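Side-chain contacts in ORF10 (Moritella marina, PDB 6RIW), which contributes the ketosynthase-chain length factor didomain of a polyunsaturated fatty acid synthase and probably catalyses the condensation steps of chain elongation: residues A[485-490]-A[849-854]; A[667-672]-A[844-849]; A[468-473]-A[754-759]. All coordinates share one frame; numbering follows the deposited sequence.

Interaction 1: residues A[485-490]-A[849-854]; sequences AQFKTL and TALLLD
Leu851 pushes one methyl, CD1, against helix 484-492, where Lys488 and Phe487 receive it. The contact belongs to the second ketosynthase-like domain of the didomain, a thiolase-like fold, and joins that short helix to the C-terminal end of helix 841-854. The backbones come nearest at Lys488 and Leu851. Here CD1 of Leu851 rests 3.9 Å from CA of Lys488, so the leucine packs on the helix backbone itself as much as on the start of the lysine side chain. The same methyl lies 4.1 Å from CD2 of Phe487, approaching the ring at a slant. Phe487 turns its CG anti to the backbone N (chi1 -166°), which lays the ring along the flank of its helix and brings its CD2 close to the leucine methyl. Leu851 holds its CG beside its own backbone N (chi1 -71°), with CD1 leading the way across.

Further out, the Phe487 ring meets the ring of Phe478 with the planes about 50° apart and also touches Val830, while Leu851 packs on Met474 of strand 469-478 and Lys488 touches Gln855.

The polar side of the contact runs through water. Lys488 extends its chain fully past CG and brings NZ to 5.0 Å from OD2 of Asp854, too far for direct pairing, though the opposite charges probably attract one another. The other carboxylate oxygen of Asp854, OD1, accepts a hydrogen bond from the backbone N of His889. One water bridges the remaining gap: it donates to Asp854 OD2 at 2.6 Å and accepts a weak bond from Lys488 NZ at 3.2 Å.

Interaction 2: residues A[667-672]-A[844-849]; sequences NSVYRC and ASIIKT
Helices 668-682 and 841-854 of the second ketosynthase-like domain meet through the buried side chains of Val669 and Tyr670 on one and Ser845 and Ile846 on the other. The axes of the pieces 668-672 and 844-849 come no closer than 11.1 Å, with 67° between their directions, so side chains alone span the gap. Ile846 sends CD1 into the angle between the two residues opposite. It meets CG1 of Val669 tip to tip at 3.9 Å and reaches CE1 of Tyr670 at 3.8 Å. The ring takes this isoleucine at its edge, with CG1 of Ile846 in the ring plane, as the two side chains slide past each other in opposite directions. Tyr670 carries its CG anti to the carbonyl carbon (chi1 -57°), a setting that stretches the ring across to helix 841-854.

Tyr670 touches Ile868 of strand 865-870, Ser845 touches it too, and Val669 lies on Ala581 of strand 576-581, consistent with the central helix layer of the thiolase-like fold, between its two sheets. The phenol oxygen ends beside Ser845, its OH 3.5 Å from CB. A water in the ring plane bonds to Tyr670 OH at 2.7 Å and, weakly, to Ser845 OG. A phenylalanine in place of Tyr670 would probably leave this water without its short bond and open a small gap beside Ser845 CB. One turn on, Thr849 OG1 donates to Ser845 O at 2.8 Å, and the backbone N of Thr849 reaches that oxygen from the opposite face of the carbonyl plane.

Interaction 3: residues A[468-473]-A[754-759]; sequences PLAIIG and SQVTAE
Val756 supplies the apolar contact from its side of this pairing, setting one methyl against each of two residues on strand 469-478. CG2 of Val756 lies 3.7 Å from CB of Ala470, and CG1 of Val756 is equally close, 3.7 Å, to CG2 of Ile472. The valine thus straddles Ala470 and Ile472, two residues apart and on the same face of the strand. Ile472 places CG1 between its backbone N and carbonyl carbon (chi1 62°), which leaves CG2 as the branch facing the valine; the two side chains run at a slant to each other. Val756 also touches Lys751 and Val761.

No hydrogen bond joins the two segments directly, but backbone bonds fix the strand on which the valine rests. In this thiolase-like domain, strand 469-478 runs between antiparallel neighbours 741-752 and 763-772, and the loop carrying Val756 connects those two, passing over the strand's face. Ala470 bonds to Lys751 of the first, Leu469 to Ile765 of the second, and Ile471 to Tyr762 and Ala763. At the loop's start, Ser754 OG is hydrogen-bonded to Glu467 OE2, just ahead of Pro468.

In the fold
Helix 841-854 and strand 469-478 tie the three contacts together within the second ketosynthase-like domain. Interactions 1 and 2 use successive turns of the helix and share Thr849; their centres are 14 Å apart, and Phe487 CE2 touches Ile847 CG2 at 3.8 Å. Interaction 3 has its centre about 17 Å from each of the others, yet Ile471, pointing away from the loop 754-759, closes the distance: its CD1 lies 3.9 Å from Ile846 CG2 and 4.0 Å from Ala850 CB. The strand therefore has the loop on one face and the helix on the other. All three contacts lie away from the magnesium ion at Met1 and Lys286.

Interaction 1: residues A[485-490]-A[849-854]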
loop_
_atom_site.group_PDB
_atom_site.type_symbol
_atom_site.label_atom_id
_atom_site.label_comp_id
_atom_site.label_asym_id
_atom_site.label_seq_id
_atom_site.Cartn_x
_atom_site.Cartn_y
_atom_site.Cartn_z
ATOM N N ALA A 485 18.144 -9.389 20.459
ATOM C CA ALA A 485 19.252 -9.440 21.419
ATOM C C ALA A 485 20.442 -8.614 20.942
ATOM O O ALA A 485 21.050 -7.868 21.725
ATOM C CB ALA A 485 19.669 -10.900 21.670
ATOM N N GLN A 486 20.761 -8.701 19.650
ATOM C CA GLN A 486 21.878 -7.940 19.092
ATOM C C GLN A 486 21.581 -6.445 19.069
ATOM O O GLN A 486 22.462 -5.622 19.336
ATOM C CB GLN A 486 22.198 -8.458 17.683
ATOM C CG GLN A 486 22.893 -9.821 17.663
ATOM C CD GLN A 486 23.063 -10.367 16.241
ATOM O OE1 GLN A 486 23.223 -9.602 15.290
ATOM N NE2 GLN A 486 23.030 -11.692 16.097
ATOM N N PHE A 487 20.338 -6.073 18.757
ATOM C CA PHE A 487 19.954 -4.665 18.805
ATOM C C PHE A 487 20.057 -4.123 20.230
ATOM O O PHE A 487 20.534 -3.003 20.451
ATOM C CB PHE A 487 18.523 -4.541 18.262
ATOM C CG PHE A 487 18.071 -3.119 17.922
ATOM C CD1 PHE A 487 18.912 -2.211 17.293
ATOM C CD2 PHE A 487 16.768 -2.738 18.198
ATOM C CE1 PHE A 487 18.468 -0.941 16.967
ATOM C CE2 PHE A 487 16.304 -1.459 17.887
ATOM C CZ PHE A 487 17.156 -0.555 17.270
ATOM N N LYS A 488 19.583 -4.892 21.207
ATOM C CA LYS A 488 19.658 -4.442 22.598
ATOM C C LYS A 488 21.104 -4.161 22.996
ATOM O O LYS A 488 21.418 -3.114 23.571
ATOM C CB LYS A 488 19.030 -5.505 23.500
ATOM C CG LYS A 488 18.867 -5.086 24.972
ATOM C CD LYS A 488 18.266 -6.261 25.784
ATOM C CE LYS A 488 18.214 -5.943 27.280
ATOM N NZ LYS A 488 17.596 -7.063 28.052
ATOM N N THR A 489 21.997 -5.088 22.676
ATOM C CA THR A 489 23.417 -4.919 22.997
ATOM C C THR A 489 24.018 -3.727 22.267
ATOM O O THR A 489 24.757 -2.926 22.852
ATOM C CB THR A 489 24.165 -6.185 22.617
ATOM O OG1 THR A 489 23.665 -7.262 23.411
ATOM C CG2 THR A 489 25.660 -6.020 22.837
ATOM N N LEU A 490 23.718 -3.602 20.973
ATOM C CA LEU A 490 24.161 -2.440 20.213
ATOM C C LEU A 490 23.769 -1.136 20.902
ATOM O O LEU A 490 24.594 -0.226 21.054
ATOM C CB LEU A 490 23.570 -2.521 18.797
ATOM C CG LEU A 490 24.014 -1.434 17.817
ATOM C CD1 LEU A 490 25.271 -1.880 17.109
ATOM C CD2 LEU A 490 22.901 -1.162 16.799
ATOM N N THR A 849 13.092 2.442 22.517
ATOM C CA THR A 849 12.492 3.008 23.722
ATOM C C THR A 849 11.934 1.914 24.621
ATOM O O THR A 849 12.139 1.936 25.845
ATOM C CB THR A 849 11.399 3.997 23.328
ATOM O OG1 THR A 849 11.962 5.051 22.532
ATOM C CG2 THR A 849 10.713 4.600 24.554
ATOM N N ALA A 850 11.241 0.933 24.032
ATOM C CA ALA A 850 10.716 -0.172 24.837
ATOM C C ALA A 850 11.833 -0.981 25.492
ATOM O O ALA A 850 11.697 -1.403 26.646
ATOM C CB ALA A 850 9.837 -1.081 23.980
ATOM N N LEU A 851 12.947 -1.214 24.780
ATOM C CA LEU A 851 14.056 -1.956 25.394
ATOM C C LEU A 851 14.654 -1.179 26.564
ATOM O O LEU A 851 14.962 -1.767 27.610
ATOM C CB LEU A 851 15.134 -2.288 24.353
ATOM C CG LEU A 851 14.844 -3.342 23.261
ATOM C CD1 LEU A 851 15.958 -3.375 22.185
ATOM C CD2 LEU A 851 14.638 -4.759 23.839
ATOM N N LEU A 852 14.820 0.141 26.412
ATOM C CA LEU A 852 15.372 0.959 27.490
ATOM C C LEU A 852 14.464 0.955 28.708
ATOM O O LEU A 852 14.937 0.841 29.841
ATOM C CB LEU A 852 15.568 2.402 27.024
ATOM C CG LEU A 852 16.711 2.692 26.042
ATOM C CD1 LEU A 852 16.857 4.213 25.864
ATOM C CD2 LEU A 852 18.021 2.067 26.505
ATOM N N LEU A 853 13.159 1.116 28.493
ATOM C CA LEU A 853 12.205 1.072 29.599
ATOM C C LEU A 853 12.111 -0.310 30.235
ATOM O O LEU A 853 11.929 -0.412 31.456
ATOM C CB LEU A 853 10.837 1.524 29.108
ATOM C CG LEU A 853 10.769 3.008 28.766
ATOM C CD1 LEU A 853 9.486 3.240 27.974
ATOM C CD2 LEU A 853 10.807 3.877 30.005
ATOM N N ASP A 854 12.236 -1.376 29.444
ATOM C CA ASP A 854 12.254 -2.721 30.003
ATOM C C ASP A 854 13.445 -2.947 30.929
ATOM O O ASP A 854 13.372 -3.799 31.824
ATOM C CB ASP A 854 12.281 -3.755 28.886
ATOM C CG ASP A 854 12.041 -5.162 29.409
ATOM O OD1 ASP A 854 11.022 -5.362 30.096
ATOM O OD2 ASP A 854 12.862 -6.067 29.160
HETATM O O HOH W 1 14.630 -6.011 27.304
#

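Interaction 2: residues A[667-672]-A[844-849]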
loop_
_atom_site.group_PDB
_atom_site.type_symbol
_atom_site.label_atom_id
_atom_site.label_comp_id
_atom_site.label_asym_id
_atom_site.label_seq_id
_atom_site.Cartn_x
_atom_site.Cartn_y
_atom_site.Cartn_z
ATOM N N ASN A 667 5.504 8.293 9.172
ATOM C CA ASN A 667 4.567 8.041 10.263
ATOM C C ASN A 667 3.755 6.754 10.085
ATOM O O ASN A 667 2.779 6.539 10.814
ATOM C CB ASN A 667 3.648 9.253 10.447
ATOM C CG ASN A 667 4.344 10.384 11.212
ATOM O OD1 ASN A 667 5.113 10.133 12.140
ATOM N ND2 ASN A 667 4.129 11.619 10.783
ATOM N N SER A 668 4.156 5.869 9.172
ATOM C CA SER A 668 3.400 4.636 8.956
ATOM C C SER A 668 3.197 3.841 10.251
ATOM O O SER A 668 2.085 3.388 10.547
ATOM C CB SER A 668 4.124 3.760 7.931
ATOM O OG SER A 668 4.142 4.355 6.639
ATOM N N VAL A 669 4.269 3.627 11.018
ATOM C CA VAL A 669 4.160 2.804 12.224
ATOM C C VAL A 669 3.278 3.476 13.270
ATOM O O VAL A 669 2.486 2.810 13.950
ATOM C CB VAL A 669 5.554 2.487 12.794
ATOM C CG1 VAL A 669 5.421 1.849 14.209
ATOM C CG2 VAL A 669 6.314 1.532 11.867
ATOM N N TYR A 670 3.396 4.797 13.434
ATOM C CA TYR A 670 2.565 5.468 14.432
ATOM C C TYR A 670 1.087 5.461 14.038
ATOM O O TYR A 670 0.220 5.345 14.910
ATOM C CB TYR A 670 3.094 6.898 14.665
ATOM C CG TYR A 670 4.560 6.937 15.088
ATOM C CD1 TYR A 670 5.101 5.937 15.882
ATOM C CD2 TYR A 670 5.407 7.964 14.673
ATOM C CE1 TYR A 670 6.448 5.956 16.270
ATOM C CE2 TYR A 670 6.759 7.990 15.059
ATOM C CZ TYR A 670 7.262 6.991 15.857
ATOM O OH TYR A 670 8.597 7.027 16.232
ATOM N N ARG A 671 0.767 5.541 12.740
ATOM C CA ARG A 671 -0.627 5.337 12.346
ATOM C C ARG A 671 -1.100 3.909 12.638
ATOM O O ARG A 671 -2.285 3.707 12.936
ATOM C CB ARG A 671 -0.838 5.673 10.866
ATOM C CG ARG A 671 -0.669 7.170 10.522
ATOM C CD ARG A 671 -1.795 8.062 11.086
ATOM N NE ARG A 671 -1.611 9.465 10.688
ATOM C CZ ARG A 671 -2.314 10.487 11.185
ATOM N NH1 ARG A 671 -2.077 11.727 10.755
ATOM N NH2 ARG A 671 -3.259 10.274 12.104
ATOM N N CYS A 672 -0.214 2.911 12.542
ATOM C CA CYS A 672 -0.588 1.544 12.928
ATOM C C CYS A 672 -0.886 1.448 14.414
ATOM O O CYS A 672 -1.789 0.706 14.832
ATOM C CB CYS A 672 0.533 0.557 12.583
ATOM S SG CYS A 672 0.714 0.207 10.820
ATOM N N ALA A 844 11.790 1.355 14.697
ATOM C CA ALA A 844 13.097 1.467 15.338
ATOM C C ALA A 844 13.028 2.300 16.616
ATOM O O ALA A 844 13.616 1.924 17.640
ATOM C CB ALA A 844 14.124 2.083 14.374
ATOM N N SER A 845 12.336 3.441 16.572
ATOM C CA SER A 845 12.240 4.300 17.758
ATOM C C SER A 845 11.464 3.629 18.883
ATOM O O SER A 845 11.836 3.747 20.060
ATOM C CB SER A 845 11.557 5.617 17.409
ATOM O OG SER A 845 12.266 6.306 16.404
ATOM N N ILE A 846 10.341 2.991 18.549
ATOM C CA ILE A 846 9.533 2.333 19.580
ATOM C C ILE A 846 10.323 1.210 20.230
ATOM O O ILE A 846 10.330 1.060 21.463
ATOM C CB ILE A 846 8.212 1.822 18.976
ATOM C CG1 ILE A 846 7.253 3.001 18.756
ATOM C CG2 ILE A 846 7.568 0.753 19.903
ATOM C CD1 ILE A 846 5.947 2.627 17.992
ATOM N N ILE A 847 11.029 0.414 19.427
ATOM C CA ILE A 847 11.723 -0.741 19.995
ATOM C C ILE A 847 12.921 -0.308 20.844
ATOM O O ILE A 847 13.141 -0.857 21.938
ATOM C CB ILE A 847 12.127 -1.720 18.884
ATOM C CG1 ILE A 847 10.846 -2.381 18.346
ATOM C CG2 ILE A 847 13.141 -2.786 19.421
ATOM C CD1 ILE A 847 11.102 -3.441 17.286
ATOM N N LYS A 848 13.715 0.670 20.371
ATOM C CA LYS A 848 14.760 1.234 21.231
ATOM C C LYS A 848 14.179 1.675 22.574
ATOM O O LYS A 848 14.724 1.361 23.645
ATOM C CB LYS A 848 15.438 2.436 20.568
ATOM C CG LYS A 848 16.334 3.218 21.555
ATOM C CD LYS A 848 16.935 4.494 20.952
ATOM C CE LYS A 848 17.534 5.421 22.021
ATOM N NZ LYS A 848 18.024 6.701 21.431
ATOM N N THR A 849 13.092 2.442 22.517
ATOM C CA THR A 849 12.492 3.008 23.722
ATOM C C THR A 849 11.934 1.914 24.621
ATOM O O THR A 849 12.139 1.936 25.845
ATOM C CB THR A 849 11.399 3.997 23.328
ATOM O OG1 THR A 849 11.962 5.051 22.532
ATOM C CG2 THR A 849 10.713 4.600 24.554
HETATM O O HOH W 2 10.361 8.961 15.633
#

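Interaction 3: residues A[468-473]-A[754-759]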
loop_
_atom_site.group_PDB
_atom_site.type_symbol
_atom_site.label_atom_id
_atom_site.label_comp_id
_atom_site.label_asym_id
_atom_site.label_seq_id
_atom_site.Cartn_x
_atom_site.Cartn_y
_atom_site.Cartn_z
ATOM N N PRO A 468 -4.170 2.041 27.415
ATOM C CA PRO A 468 -2.784 1.889 26.957
ATOM C C PRO A 468 -2.566 0.518 26.336
ATOM O O PRO A 468 -3.242 -0.463 26.663
ATOM C CB PRO A 468 -1.954 2.058 28.238
ATOM C CG PRO A 468 -2.810 2.911 29.120
ATOM C CD PRO A 468 -4.236 2.508 28.813
ATOM N N LEU A 469 -1.617 0.464 25.416
ATOM C CA LEU A 469 -1.242 -0.781 24.765
ATOM C C LEU A 469 -0.013 -1.333 25.456
ATOM O O LEU A 469 0.944 -0.596 25.685
ATOM C CB LEU A 469 -0.935 -0.538 23.287
ATOM C CG LEU A 469 -2.108 -0.156 22.394
ATOM C CD1 LEU A 469 -1.558 0.378 21.081
ATOM C CD2 LEU A 469 -2.971 -1.380 22.152
ATOM N N ALA A 470 -0.010 -2.627 25.746
ATOM C CA ALA A 470 1.177 -3.269 26.284
ATOM C C ALA A 470 1.962 -3.925 25.159
ATOM O O ALA A 470 1.397 -4.688 24.382
ATOM C CB ALA A 470 0.792 -4.316 27.334
ATOM N N ILE A 471 3.262 -3.650 25.079
ATOM C CA ILE A 471 4.139 -4.341 24.131
ATOM C C ILE A 471 4.633 -5.621 24.796
ATOM O O ILE A 471 5.327 -5.555 25.816
ATOM C CB ILE A 471 5.331 -3.455 23.719
ATOM C CG1 ILE A 471 4.862 -2.132 23.124
ATOM C CG2 ILE A 471 6.258 -4.228 22.765
ATOM C CD1 ILE A 471 5.975 -1.037 22.943
ATOM N N ILE A 472 4.264 -6.777 24.239
ATOM C CA ILE A 472 4.561 -8.070 24.854
ATOM C C ILE A 472 5.438 -8.957 23.984
ATOM O O ILE A 472 5.834 -10.046 24.427
ATOM C CB ILE A 472 3.265 -8.821 25.229
ATOM C CG1 ILE A 472 2.434 -9.119 23.968
ATOM C CG2 ILE A 472 2.436 -7.972 26.156
ATOM C CD1 ILE A 472 1.206 -9.972 24.242
ATOM N N GLY A 473 5.786 -8.541 22.776
ATOM C CA GLY A 473 6.638 -9.365 21.958
ATOM C C GLY A 473 7.311 -8.442 20.966
ATOM O O GLY A 473 6.656 -7.492 20.526
ATOM N N SER A 754 -5.024 -4.166 30.030
ATOM C CA SER A 754 -5.789 -4.949 30.996
ATOM C C SER A 754 -5.768 -6.449 30.718
ATOM O O SER A 754 -6.179 -7.221 31.596
ATOM C CB SER A 754 -7.234 -4.466 31.021
ATOM O OG SER A 754 -7.824 -4.732 29.765
ATOM N N GLN A 755 -5.263 -6.896 29.563
ATOM C CA GLN A 755 -5.311 -8.312 29.225
ATOM C C GLN A 755 -3.933 -8.960 29.108
ATOM O O GLN A 755 -3.796 -9.988 28.445
ATOM C CB GLN A 755 -6.111 -8.518 27.938
ATOM C CG GLN A 755 -7.541 -8.007 28.036
ATOM C CD GLN A 755 -8.356 -8.747 29.102
ATOM O OE1 GLN A 755 -8.012 -9.859 29.510
ATOM N NE2 GLN A 755 -9.427 -8.118 29.573
ATOM N N VAL A 756 -2.911 -8.420 29.767
ATOM C CA VAL A 756 -1.599 -9.052 29.754
ATOM C C VAL A 756 -1.170 -9.260 31.195
ATOM O O VAL A 756 -1.611 -8.548 32.096
ATOM C CB VAL A 756 -0.548 -8.201 29.023
ATOM C CG1 VAL A 756 -0.982 -7.936 27.583
ATOM C CG2 VAL A 756 -0.339 -6.894 29.771
ATOM N N THR A 757 -0.268 -10.208 31.396
ATOM C CA THR A 757 0.340 -10.381 32.711
ATOM C C THR A 757 1.670 -9.626 32.792
ATOM O O THR A 757 2.306 -9.319 31.776
ATOM C CB THR A 757 0.549 -11.860 33.034
ATOM O OG1 THR A 757 1.399 -12.459 32.051
ATOM C CG2 THR A 757 -0.783 -12.602 33.038
ATOM N N ALA A 758 2.088 -9.326 34.029
ATOM C CA ALA A 758 3.221 -8.426 34.228
ATOM C C ALA A 758 4.490 -8.959 33.573
ATOM O O ALA A 758 5.258 -8.188 32.990
ATOM C CB ALA A 758 3.445 -8.179 35.724
ATOM N N GLU A 759 4.711 -10.272 33.616
ATOM C CA GLU A 759 5.982 -10.772 33.098
ATOM C C GLU A 759 6.043 -10.792 31.574
ATOM O O GLU A 759 7.081 -11.156 31.035
ATOM C CB GLU A 759 6.283 -12.173 33.640
ATOM C CG GLU A 759 5.370 -13.281 33.112
ATOM C CD GLU A 759 3.952 -13.205 33.691
ATOM O OE1 GLU A 759 3.732 -12.522 34.735
ATOM O OE2 GLU A 759 3.051 -13.821 33.090
#